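Local coordinates for protein DNA polymerase (Pyrobaculum calidifontis, PDB 5MDN) that probably catalyses DNA synthesis, adding deoxyribonucleotides to a DNA chain with release of diphosphate, as a family B DNA polymerase that binds magnesium, at residues A[173-178]-A[315-320]; A[670-675]-A[739-744]; A[674-679]-A[715-720]. One frame throughout, in Å; residues are numbered along the deposited sequence.

How the contacts relate
Contacts 2 and 3 hold neighbouring parts of one unit: their centres lie about 8 Å apart, their segments overlap at D674-L675, of which L675 touches in both, and V741 of contact 2 packs on V717 and I718 of contact 3. Contact 1 stands apart, its centre about 17 Å from that of contact 3 and about 21 Å from that of contact 2, with a long, weak K315-D673 ion pair between contacts 1 and 2. Contacts 1 and 3 are buried; contact 2 is partly so and reaches the surface at S739. Their chemistry differs: CH-pi packing of tyrosines beside the exonuclease sheet in contact 1, apolar packing around one valine in contact 2, paired backbone hydrogen bonds together with a CH-pi contact in contact 3.

Contact 1 of 3, residues A[173-178]-A[315-320]; sequences YNERGS and KVYEYW
Y317 carries this contact with two different parts of its side chain, CB mainly meeting Y173 and the ring mainly E175. Its CG sits in the crowded position between the backbone N and the carbonyl carbon (chi1 76°), which lays the ring against E175 and leaves CB facing Y173. Y173 has CG anti to the backbone N (chi1 -166°); although its CB points away from 315-320, the ring swings back, so that Y317 CB lies over one of its faces, 3.9 Å from the Y173 ring centroid and 21° off the normal. That is a CH-pi contact, and a second follows it: E175 CA stands 4.0 Å from the centroid of the Y317 ring. E318 CB covers the opposite face of the Y317 ring, holding it between two aliphatic groups. The extended E175 side chain crosses that of Y317 at about a right angle, its carboxylate turned nearly parallel to the ring, and brings E175 CG to 3.7 Å from Y317 CD2. At the rim of the Y173 ring, W320 CD1 approaches Y173 CE1 at 3.9 Å, the side chains nearly perpendicular. N174 ND2 is 3.4 Å from V316 CG2. The Y173 hydroxyl has both N321 OD1 and E175 OE1 within hydrogen-bonding reach, its one proton not assigned. An alanine here in place of Y317 removes the ring that E175 lies on and would probably loosen the loop's hold on helix 316-320. The loop follows strand 165-172 of the RNase H-like exonuclease sheet, which bears D169, a magnesium ligand in a structure of this protein but without its ion on this chain. The N174 side chain lies about 5 Å from a bound magnesium ion. Attachment to helix 316-320 thus rests on ring faces and aliphatic carbons rather than charge pairing.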
loop_
_atom_site.group_PDB
_atom_site.type_symbol
_atom_site.label_atom_id
_atom_site.label_comp_id
_atom_site.label_asym_id
_atom_site.label_seq_id
_atom_site.Cartn_x
_atom_site.Cartn_y
_atom_site.Cartn_z
ATOM N N TYR A 173 -20.549 13.792 11.982
ATOM C CA TYR A 173 -21.996 13.702 12.181
ATOM C C TYR A 173 -22.695 12.759 11.203
ATOM O O TYR A 173 -23.215 11.721 11.621
ATOM C CB TYR A 173 -22.598 15.104 12.081
ATOM C CG TYR A 173 -24.016 15.211 12.577
ATOM C CD1 TYR A 173 -24.333 14.899 13.890
ATOM C CD2 TYR A 173 -25.034 15.645 11.741
ATOM C CE1 TYR A 173 -25.626 14.999 14.356
ATOM C CE2 TYR A 173 -26.330 15.754 12.200
ATOM C CZ TYR A 173 -26.623 15.425 13.506
ATOM O OH TYR A 173 -27.917 15.533 13.961
ATOM N N ASN A 174 -22.747 13.124 9.921
ATOM C CA ASN A 174 -23.187 12.244 8.829
ATOM C C ASN A 174 -24.664 11.828 8.919
ATOM O O ASN A 174 -25.050 10.785 8.385
ATOM C CB ASN A 174 -22.254 11.018 8.712
ATOM C CG ASN A 174 -22.796 9.751 9.385
ATOM O OD1 ASN A 174 -22.909 8.706 8.744
ATOM N ND2 ASN A 174 -23.129 9.838 10.666
ATOM N N GLU A 175 -25.520 12.653 9.536
ATOM C CA GLU A 175 -26.946 12.322 9.612
ATOM C C GLU A 175 -27.509 11.979 8.239
ATOM O O GLU A 175 -28.282 11.024 8.093
ATOM C CB GLU A 175 -27.740 13.477 10.222
ATOM C CG GLU A 175 -29.231 13.187 10.381
ATOM C CD GLU A 175 -30.033 14.410 10.793
ATOM O OE1 GLU A 175 -29.451 15.320 11.421
ATOM O OE2 GLU A 175 -31.244 14.461 10.492
ATOM N N ARG A 176 -27.139 12.755 7.224
ATOM C CA ARG A 176 -27.427 12.426 5.833
ATOM C C ARG A 176 -26.223 11.705 5.227
ATOM O O ARG A 176 -25.209 12.335 4.908
ATOM C CB ARG A 176 -27.768 13.696 5.057
ATOM C CG ARG A 176 -26.857 14.880 5.372
ATOM C CD ARG A 176 -27.487 16.201 4.968
ATOM N NE ARG A 176 -26.506 17.104 4.376
ATOM C CZ ARG A 176 -25.793 17.989 5.061
ATOM N NH1 ARG A 176 -25.946 18.098 6.374
ATOM N NH2 ARG A 176 -24.920 18.764 4.433
ATOM N N GLY A 177 -26.350 10.384 5.068
ATOM C CA GLY A 177 -25.342 9.499 4.502
ATOM C C GLY A 177 -23.893 9.940 4.548
ATOM O O GLY A 177 -23.276 9.978 5.617
ATOM N N SER A 178 -23.342 10.274 3.386
ATOM C CA SER A 178 -21.967 10.747 3.305
ATOM C C SER A 178 -21.911 12.216 3.702
ATOM O O SER A 178 -22.610 13.036 3.097
ATOM C CB SER A 178 -21.413 10.559 1.898
ATOM O OG SER A 178 -21.518 9.206 1.485
ATOM N N LYS A 315 -24.410 5.371 11.912
ATOM C CA LYS A 315 -25.265 5.966 12.937
ATOM C C LYS A 315 -24.437 6.585 14.059
ATOM O O LYS A 315 -24.646 6.303 15.242
ATOM C CB LYS A 315 -26.236 4.939 13.514
ATOM C CG LYS A 315 -27.113 4.257 12.485
ATOM C CD LYS A 315 -28.114 3.325 13.152
ATOM C CE LYS A 315 -29.545 3.746 12.863
ATOM N NZ LYS A 315 -30.534 2.836 13.501
ATOM N N VAL A 316 -23.481 7.449 13.714
ATOM C CA VAL A 316 -22.812 8.199 14.773
ATOM C C VAL A 316 -23.645 9.413 15.175
ATOM O O VAL A 316 -23.556 9.877 16.319
ATOM C CB VAL A 316 -21.383 8.606 14.370
ATOM C CG1 VAL A 316 -20.690 7.482 13.620
ATOM C CG2 VAL A 316 -21.387 9.885 13.564
ATOM N N TYR A 317 -24.445 9.957 14.251
ATOM C CA TYR A 317 -25.360 11.036 14.612
ATOM C C TYR A 317 -26.353 10.573 15.670
ATOM O O TYR A 317 -26.655 11.308 16.616
ATOM C CB TYR A 317 -26.089 11.549 13.367
ATOM C CG TYR A 317 -27.201 10.647 12.870
ATOM C CD1 TYR A 317 -26.930 9.573 12.033
ATOM C CD2 TYR A 317 -28.524 10.875 13.235
ATOM C CE1 TYR A 317 -27.943 8.747 11.579
ATOM C CE2 TYR A 317 -29.542 10.054 12.786
ATOM C CZ TYR A 317 -29.248 8.992 11.958
ATOM O OH TYR A 317 -30.259 8.172 11.508
ATOM N N GLU A 318 -26.870 9.349 15.525
ATOM C CA GLU A 318 -27.866 8.841 16.461
ATOM C C GLU A 318 -27.284 8.700 17.863
ATOM O O GLU A 318 -27.933 9.064 18.852
ATOM C CB GLU A 318 -28.442 7.530 15.929
ATOM C CG GLU A 318 -29.583 6.962 16.743
ATOM C CD GLU A 318 -30.427 5.998 15.929
ATOM O OE1 GLU A 318 -31.189 6.496 15.071
ATOM O OE2 GLU A 318 -30.331 4.769 16.126
ATOM N N TYR A 319 -26.063 8.171 17.971
ATOM C CA TYR A 319 -25.413 8.075 19.272
ATOM C C TYR A 319 -24.979 9.436 19.802
ATOM O O TYR A 319 -24.683 9.556 20.996
ATOM C CB TYR A 319 -24.206 7.136 19.196
ATOM C CG TYR A 319 -24.560 5.662 19.149
ATOM C CD1 TYR A 319 -25.256 5.125 18.074
ATOM C CD2 TYR A 319 -24.194 4.807 20.182
ATOM C CE1 TYR A 319 -25.582 3.780 18.032
ATOM C CE2 TYR A 319 -24.517 3.463 20.150
ATOM C CZ TYR A 319 -25.208 2.955 19.071
ATOM O OH TYR A 319 -25.528 1.618 19.035
ATOM N N TRP A 320 -24.932 10.458 18.947
ATOM C CA TRP A 320 -24.514 11.799 19.343
ATOM C C TRP A 320 -25.669 12.635 19.879
ATOM O O TRP A 320 -25.483 13.414 20.820
ATOM C CB TRP A 320 -23.856 12.506 18.155
ATOM C CG TRP A 320 -23.410 13.913 18.420
ATOM C CD1 TRP A 320 -23.943 15.052 17.892
ATOM C CD2 TRP A 320 -22.331 14.330 19.268
ATOM N NE1 TRP A 320 -23.264 16.152 18.356
ATOM C CE2 TRP A 320 -22.272 15.737 19.204
ATOM C CE3 TRP A 320 -21.416 13.653 20.080
ATOM C CZ2 TRP A 320 -21.332 16.478 19.917
ATOM C CZ3 TRP A 320 -20.480 14.391 20.783
ATOM C CH2 TRP A 320 -20.445 15.788 20.696
#

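Contact 2 of 3, residues A[670-675]-A[739-744]; sequences FDLDDL and SKVDVD
V741 is the centre of the packed side of this contact, and both of its methyl groups are used. With CG1 anti to the backbone N and CG2 anti to the carbonyl carbon (chi1 -173°), the isopropyl group spreads its branches toward different residues of 670-675. CG2 meets the far end of the F670 ring, 3.6 Å from F670 CZ, in an oblique approach. The same methyl lies 4.2 Å from L672 CD1, a looser fit. CG1 meets L675 tip to tip, with 3.9 Å between V741 CG1 and L675 CD1. L675 CD1 also sits 3.5 Å above the plane of the F670 ring, offset toward the rim, so leucine, phenylalanine and valine close on one another. F670 comes within reach because its CG takes the crowded position between N and the carbonyl carbon (chi1 54°).

The contact thins toward S739, which is exposed and meets the ring only through its backbone: F670 CZ is 4.4 Å from S739 O. The whole interface buries just 184 Å², and the nearest CA atoms, those of L672 and S739, are 7.7 Å apart. Such spacing is too wide for strand pairing and fits two segments joined by their side chains.

Around this apolar cluster, F670 rests on R664 and L665 of helix 647-666. Y746 of helix 743-756 touches both L675 and V741, and D742 occupies the N-cap position of that helix. V741 also packs on V717, so the cluster lies where the two helices meet strand 716-718, in what is probably the polymerase thumb.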
loop_
_atom_site.group_PDB
_atom_site.type_symbol
_atom_site.label_atom_id
_atom_site.label_comp_id
_atom_site.label_asym_id
_atom_site.label_seq_id
_atom_site.Cartn_x
_atom_site.Cartn_y
_atom_site.Cartn_z
ATOM N N PHE A 670 -34.786 -9.838 13.394
ATOM C CA PHE A 670 -33.562 -9.262 12.869
ATOM C C PHE A 670 -33.328 -7.864 13.432
ATOM O O PHE A 670 -34.251 -7.177 13.877
ATOM C CB PHE A 670 -33.615 -9.213 11.342
ATOM C CG PHE A 670 -34.830 -8.516 10.801
ATOM C CD1 PHE A 670 -34.882 -7.132 10.727
ATOM C CD2 PHE A 670 -35.931 -9.244 10.384
ATOM C CE1 PHE A 670 -36.003 -6.492 10.239
ATOM C CE2 PHE A 670 -37.055 -8.610 9.896
ATOM C CZ PHE A 670 -37.090 -7.232 9.822
ATOM N N ASP A 671 -32.063 -7.454 13.416
ATOM C CA ASP A 671 -31.711 -6.054 13.576
ATOM C C ASP A 671 -31.721 -5.424 12.191
ATOM O O ASP A 671 -31.186 -6.001 11.240
ATOM C CB ASP A 671 -30.341 -5.898 14.238
ATOM C CG ASP A 671 -29.983 -4.446 14.504
ATOM O OD1 ASP A 671 -30.839 -3.563 14.289
ATOM O OD2 ASP A 671 -28.837 -4.186 14.931
ATOM N N LEU A 672 -32.339 -4.246 12.078
ATOM C CA LEU A 672 -32.539 -3.659 10.760
ATOM C C LEU A 672 -31.219 -3.288 10.098
ATOM O O LEU A 672 -31.094 -3.412 8.875
ATOM C CB LEU A 672 -33.446 -2.432 10.860
ATOM C CG LEU A 672 -33.960 -1.875 9.532
ATOM C CD1 LEU A 672 -34.988 -2.816 8.924
ATOM C CD2 LEU A 672 -34.546 -0.485 9.718
ATOM N N ASP A 673 -30.223 -2.870 10.887
ATOM C CA ASP A 673 -28.924 -2.482 10.338
ATOM C C ASP A 673 -28.342 -3.560 9.433
ATOM O O ASP A 673 -27.692 -3.254 8.425
ATOM C CB ASP A 673 -27.953 -2.162 11.474
ATOM C CG ASP A 673 -28.373 -0.946 12.276
ATOM O OD1 ASP A 673 -28.997 -0.034 11.693
ATOM O OD2 ASP A 673 -28.079 -0.903 13.487
ATOM N N ASP A 674 -28.558 -4.831 9.777
ATOM C CA ASP A 674 -28.000 -5.922 8.988
ATOM C C ASP A 674 -28.665 -6.059 7.622
ATOM O O ASP A 674 -28.126 -6.754 6.754
ATOM C CB ASP A 674 -28.116 -7.235 9.762
ATOM C CG ASP A 674 -27.420 -7.179 11.109
ATOM O OD1 ASP A 674 -26.268 -6.698 11.167
ATOM O OD2 ASP A 674 -28.026 -7.615 12.111
ATOM N N LEU A 675 -29.821 -5.428 7.413
ATOM C CA LEU A 675 -30.545 -5.548 6.155
ATOM C C LEU A 675 -30.234 -4.437 5.156
ATOM O O LEU A 675 -30.668 -4.530 4.003
ATOM C CB LEU A 675 -32.055 -5.584 6.420
ATOM C CG LEU A 675 -32.566 -6.714 7.320
ATOM C CD1 LEU A 675 -34.082 -6.790 7.270
ATOM C CD2 LEU A 675 -31.946 -8.047 6.928
ATOM N N SER A 739 -40.841 -2.439 10.915
ATOM C CA SER A 739 -40.207 -3.755 10.873
ATOM C C SER A 739 -41.072 -4.756 10.112
ATOM O O SER A 739 -41.207 -5.916 10.505
ATOM C CB SER A 739 -39.888 -4.262 12.282
ATOM O OG SER A 739 -39.113 -3.322 13.007
ATOM N N LYS A 740 -41.666 -4.305 9.009
ATOM C CA LYS A 740 -42.322 -5.176 8.031
ATOM C C LYS A 740 -41.510 -5.134 6.740
ATOM O O LYS A 740 -41.623 -4.189 5.950
ATOM C CB LYS A 740 -43.782 -4.790 7.835
ATOM C CG LYS A 740 -44.699 -5.400 8.892
ATOM C CD LYS A 740 -44.565 -4.715 10.236
ATOM C CE LYS A 740 -45.333 -5.451 11.322
ATOM N NZ LYS A 740 -45.019 -4.883 12.663
ATOM N N VAL A 741 -40.625 -6.116 6.593
ATOM C CA VAL A 741 -39.618 -6.165 5.542
ATOM C C VAL A 741 -39.878 -7.370 4.643
ATOM O O VAL A 741 -40.258 -8.442 5.127
ATOM C CB VAL A 741 -38.202 -6.197 6.145
ATOM C CG1 VAL A 741 -37.155 -6.070 5.058
ATOM C CG2 VAL A 741 -38.054 -5.076 7.168
ATOM N N ASP A 742 -39.671 -7.198 3.335
ATOM C CA ASP A 742 -39.870 -8.291 2.382
ATOM C C ASP A 742 -38.837 -9.375 2.655
ATOM O O ASP A 742 -37.771 -9.417 2.032
ATOM C CB ASP A 742 -39.760 -7.801 0.936
ATOM C CG ASP A 742 -40.057 -8.899 -0.080
ATOM O OD1 ASP A 742 -40.583 -9.962 0.318
ATOM O OD2 ASP A 742 -39.758 -8.703 -1.277
ATOM N N VAL A 743 -39.160 -10.262 3.598
ATOM C CA VAL A 743 -38.242 -11.334 3.976
ATOM C C VAL A 743 -37.996 -12.282 2.808
ATOM O O VAL A 743 -36.895 -12.823 2.664
ATOM C CB VAL A 743 -38.784 -12.066 5.224
ATOM C CG1 VAL A 743 -39.471 -13.384 4.864
ATOM C CG2 VAL A 743 -37.675 -12.291 6.222
ATOM N N ASP A 744 -39.004 -12.495 1.955
ATOM C CA ASP A 744 -38.840 -13.394 0.816
ATOM C C ASP A 744 -37.712 -12.939 -0.102
ATOM O O ASP A 744 -37.082 -13.767 -0.768
ATOM C CB ASP A 744 -40.152 -13.496 0.042
ATOM C CG ASP A 744 -41.265 -14.121 0.858
ATOM O OD1 ASP A 744 -41.046 -14.378 2.061
ATOM O OD2 ASP A 744 -42.358 -14.352 0.302
#

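Contact 3 of 3, residues A[674-679]-A[715-720]; sequences DLIIWK and GYVIVR
The touching parts of the two backbones, 675-678 and 715-718, run 135° apart and meet in a single antiparallel beta bridge, I677 with Y716, a hydrogen-bonded pair. I677 N donates to Y716 O at 3.0 Å, in the carbonyl plane, and Y716 N returns a bond to I677 O at 3.1 Å from above the carbonyl plane. Strand 716-718, paired on its other side with 729-731, is thus flanked by a second, single-bridge partner.

Y716 has CG in the crowded position (chi1 63°), which folds its ring back over I677: I677 CB stands 4.0 Å from the ring centroid, 18° off the normal, a CH-pi contact. I677 CD1 continues along the ring, 3.7 Å from Y716 CE1. Beside the bridge, the I676 side chain crosses that of V717 obliquely, with I676 CG1 3.8 Å from V717 CG2.

At G715, which has a positive phi, a CB would run into the W678 ring and crowd I676, so the side-chain-free residue fits this spot. I676 CG2 covers one face of the W678 indole, offset toward its rim, and H314 meets the same side chain edge-to-face. W678 CE3 comes to 3.6 Å from G715 CA.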
loop_
_atom_site.group_PDB
_atom_site.type_symbol
_atom_site.label_atom_id
_atom_site.label_comp_id
_atom_site.label_asym_id
_atom_site.label_seq_id
_atom_site.Cartn_x
_atom_site.Cartn_y
_atom_site.Cartn_z
ATOM N N ASP A 674 -28.558 -4.831 9.777
ATOM C CA ASP A 674 -28.000 -5.922 8.988
ATOM C C ASP A 674 -28.665 -6.059 7.622
ATOM O O ASP A 674 -28.126 -6.754 6.754
ATOM C CB ASP A 674 -28.116 -7.235 9.762
ATOM C CG ASP A 674 -27.420 -7.179 11.109
ATOM O OD1 ASP A 674 -26.268 -6.698 11.167
ATOM O OD2 ASP A 674 -28.026 -7.615 12.111
ATOM N N LEU A 675 -29.821 -5.428 7.413
ATOM C CA LEU A 675 -30.545 -5.548 6.155
ATOM C C LEU A 675 -30.234 -4.437 5.156
ATOM O O LEU A 675 -30.668 -4.530 4.003
ATOM C CB LEU A 675 -32.055 -5.584 6.420
ATOM C CG LEU A 675 -32.566 -6.714 7.320
ATOM C CD1 LEU A 675 -34.082 -6.790 7.270
ATOM C CD2 LEU A 675 -31.946 -8.047 6.928
ATOM N N ILE A 676 -29.504 -3.393 5.560
ATOM C CA ILE A 676 -29.207 -2.287 4.653
ATOM C C ILE A 676 -28.200 -2.726 3.597
ATOM O O ILE A 676 -27.227 -3.436 3.888
ATOM C CB ILE A 676 -28.703 -1.058 5.433
ATOM C CG1 ILE A 676 -29.866 -0.314 6.098
ATOM C CG2 ILE A 676 -27.924 -0.109 4.534
ATOM C CD1 ILE A 676 -30.359 -0.897 7.379
ATOM N N ILE A 677 -28.439 -2.304 2.356
ATOM C CA ILE A 677 -27.569 -2.584 1.219
ATOM C C ILE A 677 -26.949 -1.268 0.765
ATOM O O ILE A 677 -27.668 -0.331 0.397
ATOM C CB ILE A 677 -28.344 -3.254 0.074
ATOM C CG1 ILE A 677 -29.096 -4.486 0.589
ATOM C CG2 ILE A 677 -27.406 -3.633 -1.057
ATOM C CD1 ILE A 677 -30.078 -5.063 -0.402
ATOM N N TRP A 678 -25.619 -1.191 0.791
ATOM C CA TRP A 678 -24.914 0.037 0.444
ATOM C C TRP A 678 -24.558 0.087 -1.038
ATOM O O TRP A 678 -24.273 -0.935 -1.669
ATOM C CB TRP A 678 -23.611 0.199 1.236
ATOM C CG TRP A 678 -23.716 0.188 2.725
ATOM C CD1 TRP A 678 -23.200 -0.753 3.567
ATOM C CD2 TRP A 678 -24.384 1.145 3.554
ATOM N NE1 TRP A 678 -23.486 -0.434 4.868
ATOM C CE2 TRP A 678 -24.218 0.724 4.889
ATOM C CE3 TRP A 678 -25.104 2.317 3.301
ATOM C CZ2 TRP A 678 -24.744 1.432 5.966
ATOM C CZ3 TRP A 678 -25.626 3.018 4.372
ATOM C CH2 TRP A 678 -25.444 2.573 5.688
ATOM N N LYS A 679 -24.586 1.299 -1.588
ATOM C CA LYS A 679 -23.970 1.594 -2.874
ATOM C C LYS A 679 -23.543 3.056 -2.838
ATOM O O LYS A 679 -24.281 3.908 -2.336
ATOM C CB LYS A 679 -24.905 1.315 -4.055
ATOM C CG LYS A 679 -24.163 1.167 -5.374
ATOM C CD LYS A 679 -23.159 0.024 -5.308
ATOM C CE LYS A 679 -22.163 0.080 -6.459
ATOM N NZ LYS A 679 -21.217 1.225 -6.325
ATOM N N GLY A 715 -27.913 3.403 0.835
ATOM C CA GLY A 715 -28.395 2.522 1.879
ATOM C C GLY A 715 -29.888 2.278 1.792
ATOM O O GLY A 715 -30.675 3.110 2.253
ATOM N N TYR A 716 -30.298 1.155 1.205
ATOM C CA TYR A 716 -31.709 0.878 0.979
ATOM C C TYR A 716 -32.090 -0.496 1.513
ATOM O O TYR A 716 -31.252 -1.392 1.652
ATOM C CB TYR A 716 -32.060 0.986 -0.512
ATOM C CG TYR A 716 -31.351 -0.004 -1.410
ATOM C CD1 TYR A 716 -31.865 -1.278 -1.621
ATOM C CD2 TYR A 716 -30.175 0.344 -2.060
ATOM C CE1 TYR A 716 -31.221 -2.180 -2.449
ATOM C CE2 TYR A 716 -29.525 -0.551 -2.890
ATOM C CZ TYR A 716 -30.053 -1.812 -3.080
ATOM O OH TYR A 716 -29.411 -2.707 -3.904
ATOM N N VAL A 717 -33.380 -0.646 1.813
ATOM C CA VAL A 717 -33.960 -1.906 2.262
ATOM C C VAL A 717 -35.201 -2.193 1.423
ATOM O O VAL A 717 -36.016 -1.296 1.178
ATOM C CB VAL A 717 -34.316 -1.869 3.764
ATOM C CG1 VAL A 717 -34.901 -3.199 4.209
ATOM C CG2 VAL A 717 -33.092 -1.515 4.597
ATOM N N ILE A 718 -35.343 -3.441 0.986
ATOM C CA ILE A 718 -36.517 -3.856 0.224
ATOM C C ILE A 718 -37.669 -4.127 1.187
ATOM O O ILE A 718 -37.504 -4.818 2.199
ATOM C CB ILE A 718 -36.202 -5.087 -0.644
ATOM C CG1 ILE A 718 -35.369 -4.699 -1.875
ATOM C CG2 ILE A 718 -37.478 -5.795 -1.075
ATOM C CD1 ILE A 718 -33.913 -4.386 -1.605
ATOM N N VAL A 719 -38.846 -3.591 0.862
ATOM C CA VAL A 719 -40.026 -3.644 1.715
ATOM C C VAL A 719 -41.176 -4.234 0.909
ATOM O O VAL A 719 -41.205 -4.139 -0.322
ATOM C CB VAL A 719 -40.391 -2.243 2.267
ATOM C CG1 VAL A 719 -41.503 -2.329 3.303
ATOM C CG2 VAL A 719 -39.161 -1.565 2.859
ATOM N N ARG A 720 -42.124 -4.859 1.608
ATOM C CA ARG A 720 -43.246 -5.492 0.929
ATOM C C ARG A 720 -44.090 -4.461 0.192
ATOM O O ARG A 720 -44.182 -3.294 0.586
ATOM C CB ARG A 720 -44.149 -6.234 1.918
ATOM C CG ARG A 720 -44.776 -5.336 2.976
ATOM C CD ARG A 720 -45.768 -6.091 3.845
ATOM N NE ARG A 720 -45.169 -7.191 4.592
ATOM C CZ ARG A 720 -45.413 -8.472 4.335
ATOM N NH1 ARG A 720 -46.243 -8.801 3.356
ATOM N NH2 ARG A 720 -44.837 -9.423 5.058
#